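Local coordinates for leucine aminopeptidase 1 (Caenorhabditis elegans, PDB 2HB6), which releases N-terminal amino acids, preferably leucine, from peptides as a zinc-dependent aminopeptidase of the M17 family and probably serves in digestion, at the interface of chains A and B. Residues are numbered along the deposited sequence; one frame, centred on the assembly and turned at random. Chains: chain A/B, Leucine aminopeptidase 1.

Contact 1: the interface of chains A and B. Residues chain A 266, 269-270; chain B 262, 316-317, 331, 426.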
loop_
_atom_site.group_PDB
_atom_site.type_symbol
_atom_site.label_atom_id
_atom_site.label_comp_id
_atom_site.label_asym_id
_atom_site.label_seq_id
_atom_site.Cartn_x
_atom_site.Cartn_y
_atom_site.Cartn_z
ATOM N N LYS A 266 -0.849 1.606 12.231
ATOM C CA LYS A 266 -0.631 0.537 13.212
ATOM C C LYS A 266 0.819 0.414 13.702
ATOM O O LYS A 266 1.057 0.267 14.902
ATOM C CB LYS A 266 -1.124 -0.821 12.682
ATOM C CG LYS A 266 -0.903 -1.969 13.690
ATOM C CD LYS A 266 -1.463 -3.291 13.204
ATOM C CE LYS A 266 -2.658 -3.714 14.033
ATOM N NZ LYS A 266 -3.235 -5.001 13.536
ATOM N N MET A 269 2.427 4.280 15.257
ATOM C CA MET A 269 1.971 4.827 16.556
ATOM C C MET A 269 2.683 4.326 17.843
ATOM O O MET A 269 2.810 5.084 18.809
ATOM C CB MET A 269 0.442 4.725 16.702
ATOM C CG MET A 269 -0.150 5.715 17.722
ATOM S SD MET A 269 -1.917 5.456 18.075
ATOM C CE MET A 269 -2.591 5.879 16.463
ATOM N N PRO A 270 3.149 3.055 17.872
ATOM C CA PRO A 270 4.068 2.740 18.973
ATOM C C PRO A 270 5.315 3.621 18.940
ATOM O O PRO A 270 5.771 4.005 17.853
ATOM C CB PRO A 270 4.451 1.267 18.712
ATOM C CG PRO A 270 3.310 0.713 17.909
ATOM C CD PRO A 270 2.890 1.871 17.025
ATOM N N GLN B 262 -4.976 1.984 17.284
ATOM C CA GLN B 262 -4.465 1.301 16.087
ATOM C C GLN B 262 -5.619 0.696 15.288
ATOM O O GLN B 262 -5.838 -0.527 15.278
ATOM C CB GLN B 262 -3.403 0.254 16.445
ATOM C CG GLN B 262 -2.032 0.865 16.687
ATOM C CD GLN B 262 -1.207 0.056 17.656
ATOM O OE1 GLN B 262 -1.676 -0.275 18.741
ATOM N NE2 GLN B 262 0.040 -0.251 17.282
ATOM N N PRO B 316 -1.040 2.534 22.011
ATOM C CA PRO B 316 0.197 1.746 22.017
ATOM C C PRO B 316 1.294 2.460 22.797
ATOM O O PRO B 316 1.411 3.672 22.680
ATOM C CB PRO B 316 0.580 1.654 20.540
ATOM C CG PRO B 316 -0.254 2.633 19.835
ATOM C CD PRO B 316 -1.473 2.893 20.647
ATOM N N ASP B 317 2.067 1.698 23.581
ATOM C CA ASP B 317 3.015 2.205 24.600
ATOM C C ASP B 317 2.475 2.153 26.033
ATOM O O ASP B 317 3.268 2.068 26.979
ATOM C CB ASP B 317 3.522 3.632 24.330
ATOM C CG ASP B 317 4.437 3.730 23.124
ATOM O OD1 ASP B 317 4.806 2.697 22.510
ATOM O OD2 ASP B 317 4.778 4.879 22.791
ATOM N N ASN B 331 1.536 -2.741 22.805
ATOM C CA ASN B 331 2.075 -2.150 21.562
ATOM C C ASN B 331 1.104 -2.278 20.391
ATOM O O ASN B 331 1.370 -1.819 19.285
ATOM C CB ASN B 331 3.449 -2.737 21.222
ATOM C CG ASN B 331 3.393 -4.221 20.902
ATOM O OD1 ASN B 331 2.482 -4.935 21.334
ATOM N ND2 ASN B 331 4.369 -4.691 20.143
ATOM N N LEU B 426 4.978 -6.897 16.489
ATOM C CA LEU B 426 4.500 -6.241 15.280
ATOM C C LEU B 426 5.357 -6.548 14.068
ATOM O O LEU B 426 5.048 -6.106 12.961
ATOM C CB LEU B 426 4.393 -4.732 15.484
ATOM C CG LEU B 426 3.291 -4.304 16.450
ATOM C CD1 LEU B 426 3.373 -2.804 16.642
ATOM C CD2 LEU B 426 1.928 -4.722 15.908
#

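Contact 2: the interface of chains A and B. Residues chain A 180-182; chain B 315, 317-320.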
loop_
_atom_site.group_PDB
_atom_site.type_symbol
_atom_site.label_atom_id
_atom_site.label_comp_id
_atom_site.label_asym_id
_atom_site.label_seq_id
_atom_site.Cartn_x
_atom_site.Cartn_y
_atom_site.Cartn_z
ATOM N N PRO A 180 5.323 5.525 29.937
ATOM C CA PRO A 180 4.160 5.519 29.058
ATOM C C PRO A 180 3.227 6.696 29.342
ATOM O O PRO A 180 3.180 7.209 30.460
ATOM C CB PRO A 180 3.478 4.185 29.387
ATOM C CG PRO A 180 3.919 3.868 30.753
ATOM C CD PRO A 180 5.345 4.338 30.808
ATOM N N ALA A 181 2.515 7.129 28.311
ATOM C CA ALA A 181 1.689 8.319 28.381
ATOM C C ALA A 181 0.433 8.171 29.235
ATOM O O ALA A 181 -0.157 9.182 29.621
ATOM C CB ALA A 181 1.302 8.772 26.978
ATOM N N ASN A 182 0.012 6.936 29.518
ATOM C CA ASN A 182 -1.063 6.720 30.506
ATOM C C ASN A 182 -0.616 7.032 31.929
ATOM O O ASN A 182 -1.441 7.214 32.819
ATOM C CB ASN A 182 -1.708 5.321 30.399
ATOM C CG ASN A 182 -0.747 4.192 30.711
ATOM O OD1 ASN A 182 0.425 4.235 30.345
ATOM N ND2 ASN A 182 -1.252 3.155 31.379
ATOM N N LYS B 315 -3.654 3.246 24.295
ATOM C CA LYS B 315 -2.784 3.776 23.236
ATOM C C LYS B 315 -1.617 2.793 23.197
ATOM O O LYS B 315 -1.220 2.288 24.248
ATOM C CB LYS B 315 -2.185 5.135 23.672
ATOM C CG LYS B 315 -3.141 6.292 23.869
ATOM C CD LYS B 315 -2.369 7.524 24.385
ATOM C CE LYS B 315 -2.360 7.598 25.899
ATOM N NZ LYS B 315 -3.628 8.265 26.371
ATOM N N ASP B 317 2.067 1.698 23.581
ATOM C CA ASP B 317 3.015 2.205 24.600
ATOM C C ASP B 317 2.475 2.153 26.033
ATOM O O ASP B 317 3.268 2.068 26.979
ATOM C CB ASP B 317 3.522 3.632 24.330
ATOM C CG ASP B 317 4.437 3.730 23.124
ATOM O OD1 ASP B 317 4.806 2.697 22.510
ATOM O OD2 ASP B 317 4.778 4.879 22.791
ATOM N N ASP B 318 1.148 2.226 26.202
ATOM C CA ASP B 318 0.537 2.168 27.548
ATOM C C ASP B 318 0.992 0.896 28.253
ATOM O O ASP B 318 1.170 -0.135 27.613
ATOM C CB ASP B 318 -0.988 2.152 27.472
ATOM C CG ASP B 318 -1.589 3.531 27.269
ATOM O OD1 ASP B 318 -0.840 4.532 27.162
ATOM O OD2 ASP B 318 -2.836 3.612 27.203
ATOM N N ILE B 319 1.211 0.982 29.562
ATOM C CA ILE B 319 1.470 -0.214 30.351
ATOM C C ILE B 319 0.361 -0.328 31.382
ATOM O O ILE B 319 0.072 0.634 32.114
ATOM C CB ILE B 319 2.855 -0.159 31.044
ATOM C CG1 ILE B 319 3.967 -0.072 29.988
ATOM C CG2 ILE B 319 3.072 -1.394 31.945
ATOM C CD1 ILE B 319 5.388 0.192 30.585
ATOM N N ILE B 320 -0.272 -1.496 31.424
ATOM C CA ILE B 320 -1.309 -1.751 32.420
ATOM C C ILE B 320 -0.959 -2.932 33.321
ATOM O O ILE B 320 -0.133 -3.783 32.962
ATOM C CB ILE B 320 -2.698 -1.966 31.751
ATOM C CG1 ILE B 320 -2.667 -3.187 30.823
ATOM C CG2 ILE B 320 -3.150 -0.669 31.014
ATOM C CD1 ILE B 320 -4.054 -3.642 30.338
HETATM O O HOH W 1 -2.528 9.805 28.365
HETATM O O HOH W 2 1.387 5.626 26.021
#

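Contact 1: the interface of chains A and B
A:Pro270 presses its ring into a shallow seat on chain B made by B:Gln262, B:Pro316, B:Asn331 and B:Leu426, at a subunit contact between the catalytic domains of this M17 leucine aminopeptidase. Its CG is the leading atom, 3.7 Å from the methyl CD1 of B:Leu426 and 3.9 Å from CB of B:Pro316. The same CG lies 3.5 Å from NE2 of B:Gln262, so the ring covers the glutamine amide as well as aliphatic groups. A compact, rigid ring suits a loop that must present a fixed knob. A:Met269, whose CG is anti to the backbone N and beside the carbonyl carbon (chi1 -158°), passes its thioether obliquely by the CG–CD edge of the B:Pro316 ring, SD lying 3.7 Å from CD; the flexible chain can follow the proline's contour. A:Lys266 contributes mainly backbone: its carbonyl O accepts a bond of 2.6 Å from the side-chain NE2 of B:Gln262, nearly straight at the hydrogen (170°) and in the carbonyl plane. The second N-H of the same amide goes to the carbonyl O of B:Asn331 within chain B, 2.9 Å from NE2, with the donor tilted from that carbonyl's plane. Both acceptors lie in the amide plane, which fixes the rotation of the glutamine head. A leucine in place of B:Gln262 would probably leave both carbonyls without this shared donor and remove the polar tie between chains A and B.

Contact 2: the interface of chains A and B
The side-chain amide of A:Asn182 lies over one face of the carboxylate of B:Asp318, the two planes stacked at 26° to each other, where a loop of chain A meets a loop and the following strand of chain B in this M17 aminopeptidase. Their central carbons, CG of A:Asn182 and CG of B:Asp318, are 3.6 Å apart. On the opposite face of the carboxylate the backbone N of B:Lys315 donates to OD2 over 3.0 Å, while water 2 sits nearer the edge, 2.7 Å from OD1. That backbone N-H and water 2, with the lysine NZ 4.7 Å from OD1, would probably favour the charged form of B:Asp318. At the amide's edge, ND2 of A:Asn182 donates to the backbone O of B:Ile319 over 2.9 Å; the acceptor is in the amide plane, although the donor stands above the plane of that carbonyl. The neighbouring OD1 receives a weak bond from the backbone N of B:Ile319. Asparagine suits this place because one short head offers both a donor and an acceptor to the main chain at the start of strand 319-321. Its CG sits between the backbone N and the carbonyl carbon (chi1 64°), turning the amide towards that strand.

Water 2 also bonds the backbone N of A:Ala181. A second water bridge joins NZ of B:Lys315, 2.7 Å from water 1, to the carbonyl O of A:Ala181. The lysine chain, bent at chi3 and chi4, curls its end towards this water, while its CE packs against the methyl CB of A:Ala181 at 4.0 Å. The small side chain of alanine probably lets the lysine chain and the water come close to the backbone. Next to it, the ring of A:Pro180 slants across the side chain of B:Ile319, CG being 4.0 Å from CD1, so a rigid ring and a branched aliphatic chain supply the apolar flank.

Contact 1 and contact 2 are neighbouring patches of one A–B interface, their C-alpha centres about 10 Å apart, and they share B:Asp317. On chain B the loop around this residue serves both contacts, and the strand 319-321 that follows it serves contact 2. The interface is not an exact two-fold, and the deposited assembly holds six subunits, in keeping with the hexamers typical of M17 aminopeptidases. The centre of contact 1 is about 12 Å from the active-site residues B:Lys264 and B:Arg338, that of contact 2 about 19 and 15 Å, so contact 1 could help to steady loops near the catalytic centre.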